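Local structure of ABC transporter, periplasmic solute-binding protein (Rhizobium meliloti, 4WED) at residues A56-A59 with I60-L63; I195-D199 with T200-F204. The protein probably binds a solute such as a peptide or nickel in the periplasm and delivers it to an ABC transporter for uptake. All coordinates share one frame; numbering follows the deposited sequence.

Overall arrangement
Contact 1 (56-63) is the short helix 58-61 with the residues that flank it, and it carries one ligand of the sodium site. Contact 2 (195-204) is the beta hairpin of strands 192-197 and 201-206, which comes later in the chain. Their centres lie about 13 Å apart, on the same side of the centre of the chain. Phe204 joins them: its CE2 lies 3.4 Å from Leu63 CD1, and its ring tip also packs on Ile60. The hairpin forms one edge of a mixed four-stranded sheet that includes strand 37-42. The buried helical turn thus rests against this sheet, with the sodium ion beyond it.

Contact 1 (A56-A59 with I60-L63); sequences AIWA and IQDL. With NA (sodium ion), chain B.
A single buried helical turn beside a sodium site makes this local contact, with Ile57 at its N-cap position. Ile57 O accepts a hydrogen bond from Ile60 N at 3.0 Å, an i to i+3 bond, and the donor sits above the carbonyl plane, 49° out of it. Trp58 O, the next carbonyl, accepts from Asp62 N at 3.0 Å, an i to i+4 helical bond. Side chains follow the turn. Ile60 CG1 lies 3.8 Å from Ile57 CB, and the two isoleucines cross at a slant.

Gln61 runs back along the turn, extended beyond CG, and lays its amide against Ala56. Its OE1 is 3.5 Å from Ala56 CB and approaches the Trp58 ring obliquely. Arg167 hydrogen-bonds both to this OE1 and to Ala56 O, which ties the amide to the start of the turn.

Asp62 serves the metal instead. Its CG is anti to the backbone N (chi1 -177°), which carries the carboxylate out to the metal. Both oxygens bind the sodium ion, OD2 at 2.3 Å and OD1 at the longer 2.7 Å. Three waters and Asp515 OD1 complete the site. Arg170 and the backbone N of Met516 hydrogen-bond to the same carboxylate and should fix its rotation. The whole is a short helical turn, with Ile57 at its N-cap position, that carries a bidentate aspartate ligand of sodium.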
ATOM      1  N   ALA A  56       0.531  -1.922 -17.852  1.00 73.68           N
ATOM      2  CA  ALA A  56      -0.892  -2.131 -17.604  1.00 72.68           C
ATOM      3  C   ALA A  56      -1.383  -1.521 -16.305  1.00 73.05           C
ATOM      4  O   ALA A  56      -0.604  -1.224 -15.398  1.00 72.62           O
ATOM      5  CB  ALA A  56      -1.226  -3.611 -17.607  1.00 69.28           C
ATOM      6  N   ILE A  57      -2.698  -1.347 -16.234  1.00 73.29           N
ATOM      7  CA  ILE A  57      -3.382  -1.198 -14.959  1.00 72.16           C
ATOM      8  C   ILE A  57      -3.330  -2.558 -14.243  1.00 65.84           C
ATOM      9  O   ILE A  57      -3.857  -3.539 -14.745  1.00 65.06           O
ATOM     10  CB  ILE A  57      -4.868  -0.788 -15.133  1.00 71.49           C
ATOM     11  CG1 ILE A  57      -4.994   0.549 -15.859  1.00 71.86           C
ATOM     12  CG2 ILE A  57      -5.572  -0.725 -13.768  1.00 66.28           C
ATOM     13  CD1 ILE A  57      -6.431   0.955 -16.109  1.00 76.19           C
ATOM     14  N   TRP A  58      -2.714  -2.580 -13.060  1.00 65.37           N
ATOM     15  CA  TRP A  58      -2.505  -3.812 -12.265  1.00 60.42           C
ATOM     16  C   TRP A  58      -3.794  -4.586 -12.016  1.00 58.09           C
ATOM     17  O   TRP A  58      -3.856  -5.785 -12.217  1.00 61.02           O
ATOM     18  CB  TRP A  58      -1.847  -3.490 -10.926  1.00 57.26           C
ATOM     19  CG  TRP A  58      -0.479  -2.858 -11.043  1.00 59.79           C
ATOM     20  CD1 TRP A  58       0.705  -3.493 -11.165  1.00 57.79           C
ATOM     21  CD2 TRP A  58      -0.178  -1.455 -11.004  1.00 60.64           C
ATOM     22  NE1 TRP A  58       1.737  -2.583 -11.239  1.00 58.44           N
ATOM     23  CE2 TRP A  58       1.223  -1.325 -11.121  1.00 59.18           C
ATOM     24  CE3 TRP A  58      -0.961  -0.299 -10.868  1.00 59.05           C
ATOM     25  CZ2 TRP A  58       1.861  -0.089 -11.134  1.00 61.89           C
ATOM     26  CZ3 TRP A  58      -0.335   0.939 -10.881  1.00 61.54           C
ATOM     27  CH2 TRP A  58       1.074   1.034 -11.018  1.00 65.29           C
ATOM     28  N   ALA A  59      -4.832  -3.888 -11.587  1.00 58.09           N
ATOM     29  CA  ALA A  59      -6.094  -4.532 -11.301  1.00 56.06           C
ATOM     30  C   ALA A  59      -6.659  -5.338 -12.468  1.00 55.94           C
ATOM     31  O   ALA A  59      -7.385  -6.295 -12.277  1.00 60.28           O
ATOM     32  CB  ALA A  59      -7.087  -3.485 -10.848  1.00 56.87           C
ATOM     33  N   ILE A  60      -6.315  -4.968 -13.684  1.00 56.84           N
ATOM     34  CA  ILE A  60      -6.781  -5.709 -14.874  1.00 60.67           C
ATOM     35  C   ILE A  60      -6.036  -6.990 -15.009  1.00 62.24           C
ATOM     36  O   ILE A  60      -6.643  -8.026 -15.274  1.00 60.68           O
ATOM     37  CB  ILE A  60      -6.534  -4.932 -16.189  1.00 63.45           C
ATOM     38  CG1 ILE A  60      -7.241  -3.565 -16.171  1.00 66.38           C
ATOM     39  CG2 ILE A  60      -7.016  -5.718 -17.398  1.00 65.58           C
ATOM     40  CD1 ILE A  60      -8.750  -3.602 -15.977  1.00 69.70           C
ATOM     41  N   GLN A  61      -4.738  -6.938 -14.760  1.00 65.10           N
ATOM     42  CA  GLN A  61      -3.873  -8.105 -14.789  1.00 61.39           C
ATOM     43  C   GLN A  61      -4.344  -9.100 -13.760  1.00 58.48           C
ATOM     44  O   GLN A  61      -4.311 -10.290 -13.973  1.00 57.58           O
ATOM     45  CB  GLN A  61      -2.435  -7.701 -14.516  1.00 59.64           C
ATOM     46  CG  GLN A  61      -1.680  -7.269 -15.747  1.00 60.12           C
ATOM     47  CD  GLN A  61      -0.529  -6.361 -15.439  1.00 63.93           C
ATOM     48  OE1 GLN A  61      -0.644  -5.441 -14.661  1.00 66.52           O
ATOM     49  NE2 GLN A  61       0.592  -6.620 -16.056  1.00 67.76           N
ATOM     50  N   ASP A  62      -4.814  -8.583 -12.643  1.00 61.82           N
ATOM     51  CA  ASP A  62      -5.291  -9.398 -11.553  1.00 57.28           C
ATOM     52  C   ASP A  62      -6.503 -10.221 -11.937  1.00 59.58           C
ATOM     53  O   ASP A  62      -6.826 -11.185 -11.277  1.00 55.49           O
ATOM     54  CB  ASP A  62      -5.569  -8.526 -10.347  1.00 59.41           C
ATOM     55  CG  ASP A  62      -5.997  -9.309  -9.157  1.00 57.28           C
ATOM     56  OD1 ASP A  62      -5.378 -10.315  -8.814  1.00 52.74           O
ATOM     57  OD2 ASP A  62      -6.975  -8.902  -8.555  1.00 59.43           O
ATOM     58  N   LEU A  63      -7.183  -9.811 -12.995  1.00 57.56           N
ATOM     59  CA  LEU A  63      -8.321 -10.545 -13.537  1.00 64.10           C
ATOM     60  C   LEU A  63      -8.060 -11.941 -14.087  1.00 61.69           C
ATOM     61  O   LEU A  63      -8.880 -12.812 -13.952  1.00 61.86           O
ATOM     62  CB  LEU A  63      -8.992  -9.717 -14.614  1.00 67.96           C
ATOM     63  CG  LEU A  63      -9.740  -8.536 -14.047  1.00 67.44           C
ATOM     64  CD1 LEU A  63     -10.138  -7.618 -15.175  1.00 69.48           C
ATOM     65  CD2 LEU A  63     -10.950  -9.060 -13.305  1.00 73.70           C
TER
HETATM   66 NA    NA B 601      -6.925 -10.205  -6.607  1.00 63.85          NA
HETATM   67  O   HOH W   1      -4.636 -11.304  -6.222  1.00 60.52           O
HETATM   68  O   HOH W   2      -9.119  -9.159  -6.377  1.00 63.11           O
HETATM   69  O   HOH W   3      -7.378 -11.640  -8.041  1.00 68.67           O

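Contact 2 (I195-D199 with T200-F204); sequences ISADD and TQSVF
Asp198 has its CG tucked over the main chain, flanked by N and C (chi1 64°), which turns the carboxylate over the bend toward Thr200 and Gln201. Ser196 lies in the same region but is opened to 89°, and its OG lies against Val203 CG2 at 3.3 Å. These two side chains mark the turn and the paired strands of a beta hairpin.

At the turn, one oxygen does the work. Asp198 OD1 accepts from Thr200 N at 2.5 Å, nearly along its C-O axis; the distance is short and should not be read closely. It also accepts from Gln201 N at 3.2 Å, which comes from above the carboxylate plane, 46° out of it. The Thr200 hydroxyl adds a weak bond to the same atom. This is an Asx turn, extended by the bond from Gln201 N. Asp198 N closes the turn by bonding to Gln201 O at 3.1 Å.

Beyond it, the strands run antiparallel. Val203 N bonds to Ser196 O at 2.8 Å, and Ser202 CA makes a CA-H...O contact to the same oxygen. Ile195 N bonds to Val203 O, and Ser196 N reaches that oxygen only weakly. Two residues, Ile195 and Ser196, thus stand opposite the single Val203: a classic bulge. Ala197 and Ser202 form the non-hydrogen-bonded pair on the other face, where Ala197 CB lies 3.4 Å from Ser202 OG. That hydroxyl is buried and has no polar partner in the model.

Strand 192-197 is the outer strand of the sheet within this chain. Strand 201-206, and Thr200 just before it, bond on the far side to strand 219-224, through Thr200 with Val224, Ser202 with Ala222 and Phe204 with Leu220. Phe204 also packs on Trp192 of the outer strand.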
ATOM      1  N   ILE A 195     -12.010 -10.812 -23.573  1.00 86.47           N
ATOM      2  CA  ILE A 195     -12.715 -11.001 -24.864  1.00 93.74           C
ATOM      3  C   ILE A 195     -12.367  -9.903 -25.872  1.00 93.00           C
ATOM      4  O   ILE A 195     -12.371 -10.137 -27.082  1.00101.35           O
ATOM      5  CB  ILE A 195     -14.246 -11.069 -24.651  1.00 99.81           C
ATOM      6  CG1 ILE A 195     -14.625 -12.285 -23.771  1.00102.67           C
ATOM      7  CG2 ILE A 195     -14.975 -11.145 -25.970  1.00106.99           C
ATOM      8  CD1 ILE A 195     -14.760 -13.616 -24.502  1.00104.83           C
ATOM      9  N   SER A 196     -12.095  -8.709 -25.376  1.00 89.08           N
ATOM     10  CA  SER A 196     -11.813  -7.570 -26.205  1.00 91.36           C
ATOM     11  C   SER A 196     -11.204  -6.466 -25.390  1.00 89.32           C
ATOM     12  O   SER A 196     -11.513  -6.299 -24.173  1.00 87.61           O
ATOM     13  CB  SER A 196     -13.107  -7.010 -26.809  1.00 98.35           C
ATOM     14  OG  SER A 196     -13.694  -6.018 -25.914  1.00 95.42           O
ATOM     15  N   ALA A 197     -10.364  -5.679 -26.054  1.00 89.98           N
ATOM     16  CA  ALA A 197      -9.746  -4.538 -25.396  1.00 87.33           C
ATOM     17  C   ALA A 197      -9.482  -3.449 -26.404  1.00 88.64           C
ATOM     18  O   ALA A 197      -9.058  -3.728 -27.493  1.00 93.85           O
ATOM     19  CB  ALA A 197      -8.459  -4.937 -24.687  1.00 83.02           C
ATOM     20  N   ASP A 198      -9.794  -2.215 -26.023  1.00 87.26           N
ATOM     21  CA  ASP A 198      -9.500  -1.033 -26.823  1.00 91.54           C
ATOM     22  C   ASP A 198      -9.546   0.135 -25.881  1.00 88.85           C
ATOM     23  O   ASP A 198      -9.743  -0.059 -24.699  1.00 81.80           O
ATOM     24  CB  ASP A 198     -10.514  -0.853 -27.967  1.00 97.08           C
ATOM     25  CG  ASP A 198     -11.971  -0.580 -27.490  1.00 95.60           C
ATOM     26  OD1 ASP A 198     -12.266   0.443 -26.733  1.00 93.75           O
ATOM     27  OD2 ASP A 198     -12.867  -1.380 -27.965  1.00100.47           O
ATOM     28  N   ASP A 199      -9.490   1.353 -26.404  1.00 93.22           N
ATOM     29  CA  ASP A 199      -9.477   2.542 -25.533  1.00 92.68           C
ATOM     30  C   ASP A 199     -10.819   3.068 -24.947  1.00 91.44           C
ATOM     31  O   ASP A 199     -10.799   4.129 -24.321  1.00 89.87           O
ATOM     32  CB  ASP A 199      -8.772   3.680 -26.268  1.00 97.72           C
ATOM     33  CG  ASP A 199      -7.371   3.301 -26.728  1.00 99.24           C
ATOM     34  OD1 ASP A 199      -6.824   2.267 -26.263  1.00 95.62           O
ATOM     35  OD2 ASP A 199      -6.819   4.052 -27.558  1.00104.28           O
ATOM     36  N   THR A 200     -11.947   2.368 -25.156  1.00 91.39           N
ATOM     37  CA  THR A 200     -13.253   2.742 -24.537  1.00 91.73           C
ATOM     38  C   THR A 200     -13.684   1.729 -23.467  1.00 86.94           C
ATOM     39  O   THR A 200     -14.178   2.117 -22.410  1.00 84.31           O
ATOM     40  CB  THR A 200     -14.417   3.011 -25.571  1.00 96.15           C
ATOM     41  OG1 THR A 200     -15.264   1.860 -25.734  1.00 94.51           O
ATOM     42  CG2 THR A 200     -13.854   3.436 -26.897  1.00101.55           C
ATOM     43  N   GLN A 201     -13.513   0.444 -23.750  1.00 85.65           N
ATOM     44  CA  GLN A 201     -13.659  -0.554 -22.718  1.00 81.89           C
ATOM     45  C   GLN A 201     -12.749  -1.762 -22.952  1.00 80.75           C
ATOM     46  O   GLN A 201     -12.083  -1.874 -23.992  1.00 82.45           O
ATOM     47  CB  GLN A 201     -15.115  -0.994 -22.595  1.00 81.28           C
ATOM     48  CG  GLN A 201     -15.740  -1.452 -23.891  1.00 85.67           C
ATOM     49  CD  GLN A 201     -17.207  -1.850 -23.726  1.00 88.19           C
ATOM     50  OE1 GLN A 201     -17.839  -1.628 -22.665  1.00 90.35           O
ATOM     51  NE2 GLN A 201     -17.748  -2.472 -24.749  1.00 89.82           N
ATOM     52  N   SER A 202     -12.729  -2.629 -21.945  1.00 77.99           N
ATOM     53  CA  SER A 202     -12.191  -3.990 -22.029  1.00 78.59           C
ATOM     54  C   SER A 202     -13.245  -4.938 -21.433  1.00 78.93           C
ATOM     55  O   SER A 202     -13.872  -4.622 -20.405  1.00 76.92           O
ATOM     56  CB  SER A 202     -10.851  -4.106 -21.242  1.00 74.56           C
ATOM     57  OG  SER A 202      -9.795  -3.437 -21.939  1.00 74.81           O
ATOM     58  N   VAL A 203     -13.386  -6.112 -22.044  1.00 81.36           N
ATOM     59  CA  VAL A 203     -14.504  -6.999 -21.756  1.00 83.28           C
ATOM     60  C   VAL A 203     -14.012  -8.414 -21.429  1.00 82.42           C
ATOM     61  O   VAL A 203     -13.275  -9.014 -22.260  1.00 83.65           O
ATOM     62  CB  VAL A 203     -15.392  -7.028 -23.017  1.00 90.16           C
ATOM     63  CG1 VAL A 203     -16.631  -7.897 -22.855  1.00 93.16           C
ATOM     64  CG2 VAL A 203     -15.802  -5.617 -23.395  1.00 91.53           C
ATOM     65  N   PHE A 204     -14.440  -8.965 -20.274  1.00 81.38           N
ATOM     66  CA  PHE A 204     -14.029 -10.321 -19.835  1.00 77.68           C
ATOM     67  C   PHE A 204     -15.220 -11.259 -19.580  1.00 78.49           C
ATOM     68  O   PHE A 204     -16.272 -10.772 -19.157  1.00 79.52           O
ATOM     69  CB  PHE A 204     -13.222 -10.217 -18.578  1.00 78.19           C
ATOM     70  CG  PHE A 204     -12.140  -9.183 -18.624  1.00 79.28           C
ATOM     71  CD1 PHE A 204     -10.845  -9.536 -19.037  1.00 80.60           C
ATOM     72  CD2 PHE A 204     -12.385  -7.861 -18.208  1.00 77.15           C
ATOM     73  CE1 PHE A 204      -9.832  -8.574 -19.085  1.00 78.93           C
ATOM     74  CE2 PHE A 204     -11.380  -6.900 -18.258  1.00 76.28           C
ATOM     75  CZ  PHE A 204     -10.100  -7.254 -18.693  1.00 78.09           C
TER